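Local coordinates for protein D-alanyl-D-alanine carboxypeptidase (Vibrio cholerae, PDB 5TR7) that probably removes C-terminal D-alanine residues from sugar-peptide precursors of the bacterial cell wall, as a penicillin-binding serine carboxypeptidase of the S11 family, at residues A[5-17]-A[219-231]. Residues are numbered along the deposited sequence; the frame is centred on the assembly and turned at random.
Sequences QIAAKGYVLMDYH and GNMRLVAVVMGTD
M14 and V224 exchange two backbone hydrogen bonds, M14 N to V224 O at 2.7 Å and V224 N to M14 O at 2.8 Å. The same reciprocal pairing joins V12 with V226 and G10 with M228, so strands 10-15 and 221-230 run antiparallel, and A225 CA and L223 CA make CA-H...O contacts with V12 O and M14 O respectively. At one end K9 and G10 both face M228 in a classic beta bulge, and the two bonds from K9 N, to M228 O and G229 O, are weak. At the other, Y16 N reaches R222 O, and H17 NE2 donates to N220 O (3.0 Å) in the carbonyl plane, though this oxygen lies 21° out of the imidazole plane. A water donates to D15 OD1 and accepts from R222 N, while D15 OD2 is hydrogen-bonded to S18.

Apolar contacts lie on both faces. On one, L13 CD1 touches both L223 CB and A225 CB, while A8 CB presses tightly on V227 CG1 at 3.5 Å; helix 233-251 packs on L223 and V227. On the other, V12 CG1, held between its own backbone N and carbonyl carbon (chi1 60°), meets V226 CB at 3.7 Å, and helix 150-163 touches V12 and M14.

R222 crosses Y16: its CD lies over one face of the phenol ring, a CH-pi contact 4.0 Å from the centroid. The chain turns at the CG-CD bond, and the guanidinium plane stands 70° from that of the ring; NH2 hydrogen-bonds to S215 and NH1 forms a salt bridge to D198.

The chemistry ties the N-terminal strand into the five-stranded sheet of the penicillin-binding, beta-lactamase-like fold: main-chain bonds set the register, and aliphatic groups seat the sheet between helices. The R222 methylenes serve as an apolar surface for Y16 while its charged end is engaged by the salt bridge.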
loop_
_atom_site.group_PDB
_atom_site.type_symbol
_atom_site.label_atom_id
_atom_site.label_comp_id
_atom_site.label_asym_id
_atom_site.label_seq_id
_atom_site.Cartn_x
_atom_site.Cartn_y
_atom_site.Cartn_z
ATOM N N GLN A 5 -7.561 17.575 -15.590
ATOM C CA GLN A 5 -8.703 16.780 -15.234
ATOM C C GLN A 5 -8.231 15.385 -15.211
ATOM O O GLN A 5 -7.504 14.944 -16.091
ATOM C CB GLN A 5 -9.890 17.010 -16.150
ATOM C CG GLN A 5 -10.360 18.438 -15.895
ATOM C CD GLN A 5 -11.782 18.733 -16.326
ATOM O OE1 GLN A 5 -12.550 17.831 -16.680
ATOM N NE2 GLN A 5 -12.146 20.003 -16.276
ATOM N N ILE A 6 -8.624 14.704 -14.149
ATOM C CA ILE A 6 -8.210 13.369 -13.891
ATOM C C ILE A 6 -9.432 12.540 -13.859
ATOM O O ILE A 6 -10.368 12.914 -13.212
ATOM C CB ILE A 6 -7.495 13.353 -12.504
ATOM C CG1 ILE A 6 -6.245 14.251 -12.497
ATOM C CG2 ILE A 6 -7.143 11.953 -12.045
ATOM C CD1 ILE A 6 -5.205 13.914 -13.525
ATOM N N ALA A 7 -9.474 11.444 -14.581
ATOM C CA ALA A 7 -10.687 10.589 -14.611
ATOM C C ALA A 7 -10.660 9.652 -13.387
ATOM O O ALA A 7 -10.304 8.481 -13.481
ATOM C CB ALA A 7 -10.721 9.788 -15.915
ATOM N N ALA A 8 -11.042 10.165 -12.224
ATOM C CA ALA A 8 -11.005 9.368 -11.030
ATOM C C ALA A 8 -12.000 9.929 -10.057
ATOM O O ALA A 8 -12.259 11.098 -10.086
ATOM C CB ALA A 8 -9.592 9.415 -10.429
ATOM N N LYS A 9 -12.521 9.112 -9.153
ATOM C CA LYS A 9 -13.506 9.595 -8.184
ATOM C C LYS A 9 -12.887 10.531 -7.117
ATOM O O LYS A 9 -13.535 11.456 -6.645
ATOM C CB LYS A 9 -14.203 8.403 -7.576
ATOM C CG LYS A 9 -15.403 8.702 -6.682
ATOM C CD LYS A 9 -15.740 7.449 -5.893
ATOM C CE LYS A 9 -16.895 7.605 -4.929
ATOM N NZ LYS A 9 -16.963 6.357 -4.108
ATOM N N GLY A 10 -11.631 10.314 -6.773
ATOM C CA GLY A 10 -10.924 11.178 -5.846
ATOM C C GLY A 10 -9.416 11.117 -6.072
ATOM O O GLY A 10 -8.908 10.093 -6.476
ATOM N N TYR A 11 -8.704 12.204 -5.839
ATOM C CA TYR A 11 -7.257 12.150 -5.942
ATOM C C TYR A 11 -6.609 13.223 -5.156
ATOM O O TYR A 11 -7.260 14.185 -4.725
ATOM C CB TYR A 11 -6.796 12.258 -7.399
ATOM C CG TYR A 11 -7.139 13.576 -8.096
ATOM C CD1 TYR A 11 -6.309 14.693 -7.987
ATOM C CD2 TYR A 11 -8.276 13.700 -8.890
ATOM C CE1 TYR A 11 -6.601 15.876 -8.656
ATOM C CE2 TYR A 11 -8.569 14.875 -9.557
ATOM C CZ TYR A 11 -7.718 15.951 -9.441
ATOM O OH TYR A 11 -7.990 17.122 -10.101
ATOM N N VAL A 12 -5.320 13.000 -4.916
ATOM C CA VAL A 12 -4.484 13.991 -4.271
ATOM C C VAL A 12 -3.097 13.901 -4.823
ATOM O O VAL A 12 -2.626 12.816 -5.136
ATOM C CB VAL A 12 -4.514 13.949 -2.742
ATOM C CG1 VAL A 12 -4.054 12.636 -2.221
ATOM C CG2 VAL A 12 -3.608 15.039 -2.190
ATOM N N LEU A 13 -2.449 15.035 -4.981
ATOM C CA LEU A 13 -1.094 15.071 -5.446
ATOM C C LEU A 13 -0.378 15.857 -4.402
ATOM O O LEU A 13 -0.753 16.945 -4.113
ATOM C CB LEU A 13 -1.006 15.762 -6.783
ATOM C CG LEU A 13 0.388 16.068 -7.282
ATOM C CD1 LEU A 13 1.252 14.846 -7.226
ATOM C CD2 LEU A 13 0.342 16.619 -8.682
ATOM N N MET A 14 0.669 15.302 -3.843
ATOM C CA MET A 14 1.388 15.946 -2.762
ATOM C C MET A 14 2.861 16.010 -2.991
ATOM O O MET A 14 3.467 15.055 -3.470
ATOM C CB MET A 14 1.113 15.149 -1.482
ATOM C CG MET A 14 1.906 15.556 -0.257
ATOM S SD MET A 14 1.586 14.490 1.153
ATOM C CE MET A 14 0.017 15.153 1.693
ATOM N N ASP A 15 3.427 17.157 -2.666
ATOM C CA ASP A 15 4.881 17.321 -2.686
ATOM C C ASP A 15 5.422 16.545 -1.461
ATOM O O ASP A 15 5.044 16.835 -0.342
ATOM C CB ASP A 15 5.245 18.813 -2.574
ATOM C CG ASP A 15 6.687 19.043 -2.178
ATOM O OD1 ASP A 15 7.596 18.299 -2.592
ATOM O OD2 ASP A 15 6.902 19.972 -1.394
ATOM N N TYR A 16 6.300 15.579 -1.690
ATOM C CA TYR A 16 6.849 14.776 -0.636
ATOM C C TYR A 16 7.612 15.597 0.357
ATOM O O TYR A 16 7.553 15.296 1.532
ATOM C CB TYR A 16 7.802 13.659 -1.151
ATOM C CG TYR A 16 8.586 12.981 -0.042
ATOM C CD1 TYR A 16 8.071 11.858 0.617
ATOM C CD2 TYR A 16 9.833 13.445 0.352
ATOM C CE1 TYR A 16 8.765 11.273 1.644
ATOM C CE2 TYR A 16 10.549 12.823 1.374
ATOM C CZ TYR A 16 9.995 11.741 2.014
ATOM O OH TYR A 16 10.645 11.111 3.081
ATOM N N HIS A 17 8.375 16.592 -0.095
ATOM C CA HIS A 17 9.217 17.372 0.816
ATOM C C HIS A 17 8.449 18.183 1.877
ATOM O O HIS A 17 8.635 17.975 3.065
ATOM C CB HIS A 17 10.188 18.287 0.050
ATOM C CG HIS A 17 11.026 17.554 -0.962
ATOM N ND1 HIS A 17 11.735 16.401 -0.650
ATOM C CD2 HIS A 17 11.286 17.807 -2.269
ATOM C CE1 HIS A 17 12.349 15.951 -1.738
ATOM N NE2 HIS A 17 12.084 16.777 -2.733
ATOM N N GLY A 219 14.865 14.839 -10.898
ATOM C CA GLY A 219 15.769 15.814 -10.363
ATOM C C GLY A 219 15.728 15.745 -8.851
ATOM O O GLY A 219 15.809 14.669 -8.273
ATOM N N ASN A 220 15.590 16.907 -8.212
ATOM C CA ASN A 220 15.484 16.969 -6.784
ATOM C C ASN A 220 14.087 16.910 -6.284
ATOM O O ASN A 220 13.872 17.131 -5.082
ATOM C CB ASN A 220 16.111 18.265 -6.264
ATOM C CG ASN A 220 17.607 18.221 -6.301
ATOM O OD1 ASN A 220 18.234 17.250 -6.815
ATOM N ND2 ASN A 220 18.195 19.234 -5.798
ATOM N N MET A 221 13.136 16.536 -7.154
ATOM C CA MET A 221 11.753 16.475 -6.738
ATOM C C MET A 221 11.265 15.087 -6.432
ATOM O O MET A 221 11.740 14.119 -7.007
ATOM C CB MET A 221 10.866 17.049 -7.836
ATOM C CG MET A 221 11.137 18.515 -8.149
ATOM S SD MET A 221 10.173 19.133 -9.556
ATOM C CE MET A 221 11.075 18.588 -11.037
ATOM N N ARG A 222 10.321 15.010 -5.502
ATOM C CA ARG A 222 9.643 13.770 -5.202
ATOM C C ARG A 222 8.210 14.104 -4.944
ATOM O O ARG A 222 7.882 15.049 -4.165
ATOM C CB ARG A 222 10.199 12.960 -4.055
ATOM C CG ARG A 222 9.359 11.678 -3.813
ATOM C CD ARG A 222 9.810 10.792 -2.655
ATOM N NE ARG A 222 10.957 9.930 -2.963
ATOM C CZ ARG A 222 10.890 8.786 -3.607
ATOM N NH1 ARG A 222 11.978 8.134 -3.801
ATOM N NH2 ARG A 222 9.738 8.311 -4.128
ATOM N N LEU A 223 7.345 13.356 -5.632
ATOM C CA LEU A 223 5.922 13.545 -5.471
ATOM C C LEU A 223 5.272 12.287 -5.027
ATOM O O LEU A 223 5.764 11.225 -5.314
ATOM C CB LEU A 223 5.284 13.927 -6.793
ATOM C CG LEU A 223 5.795 15.193 -7.485
ATOM C CD1 LEU A 223 5.283 15.216 -8.952
ATOM C CD2 LEU A 223 5.334 16.430 -6.695
ATOM N N VAL A 224 4.154 12.431 -4.318
ATOM C CA VAL A 224 3.316 11.308 -3.928
ATOM C C VAL A 224 1.942 11.609 -4.527
ATOM O O VAL A 224 1.414 12.701 -4.333
ATOM C CB VAL A 224 3.208 11.174 -2.422
ATOM C CG1 VAL A 224 2.242 10.058 -2.076
ATOM C CG2 VAL A 224 4.558 10.837 -1.839
ATOM N N ALA A 225 1.385 10.668 -5.260
ATOM C CA ALA A 225 0.041 10.806 -5.839
ATOM C C ALA A 225 -0.869 9.651 -5.470
ATOM O O ALA A 225 -0.421 8.514 -5.249
ATOM C CB ALA A 225 0.113 10.898 -7.354
ATOM N N VAL A 226 -2.127 9.982 -5.254
ATOM C CA VAL A 226 -3.117 8.961 -4.945
ATOM C C VAL A 226 -4.269 9.170 -5.928
ATOM O O VAL A 226 -4.761 10.299 -6.104
ATOM C CB VAL A 226 -3.662 9.149 -3.514
ATOM C CG1 VAL A 226 -4.720 8.127 -3.211
ATOM C CG2 VAL A 226 -2.532 9.093 -2.523
ATOM N N VAL A 227 -4.676 8.096 -6.579
ATOM C CA VAL A 227 -5.817 8.153 -7.544
ATOM C C VAL A 227 -6.760 7.050 -7.126
ATOM O O VAL A 227 -6.359 5.934 -6.951
ATOM C CB VAL A 227 -5.313 8.040 -9.000
ATOM C CG1 VAL A 227 -6.441 8.023 -9.984
ATOM C CG2 VAL A 227 -4.447 9.256 -9.312
ATOM N N MET A 228 -8.012 7.399 -6.899
ATOM C CA MET A 228 -9.008 6.415 -6.459
ATOM C C MET A 228 -10.172 6.363 -7.385
ATOM O O MET A 228 -10.692 7.384 -7.775
ATOM C CB MET A 228 -9.570 6.792 -5.070
ATOM C CG MET A 228 -8.468 7.035 -4.054
ATOM S SD MET A 228 -7.527 5.567 -3.590
ATOM C CE MET A 228 -8.843 4.847 -2.514
ATOM N N GLY A 229 -10.583 5.152 -7.711
ATOM C CA GLY A 229 -11.772 4.987 -8.505
ATOM C C GLY A 229 -11.660 5.262 -9.977
ATOM O O GLY A 229 -12.474 5.962 -10.484
ATOM N N THR A 230 -10.643 4.720 -10.635
ATOM C CA THR A 230 -10.493 4.811 -12.109
ATOM C C THR A 230 -11.220 3.628 -12.719
ATOM O O THR A 230 -11.440 2.595 -12.089
ATOM C CB THR A 230 -9.047 4.770 -12.601
ATOM O OG1 THR A 230 -8.387 3.622 -12.084
ATOM C CG2 THR A 230 -8.316 6.019 -12.096
ATOM N N ASP A 231 -11.638 3.776 -13.954
ATOM C CA ASP A 231 -12.382 2.724 -14.617
ATOM C C ASP A 231 -11.652 1.443 -15.043
ATOM O O ASP A 231 -12.318 0.471 -15.249
ATOM C CB ASP A 231 -13.186 3.355 -15.765
ATOM C CG ASP A 231 -14.363 4.243 -15.234
ATOM O OD1 ASP A 231 -14.699 4.189 -14.031
ATOM O OD2 ASP A 231 -14.999 4.951 -16.041
HETATM O O HOH W 1 9.191 17.864 -4.708
#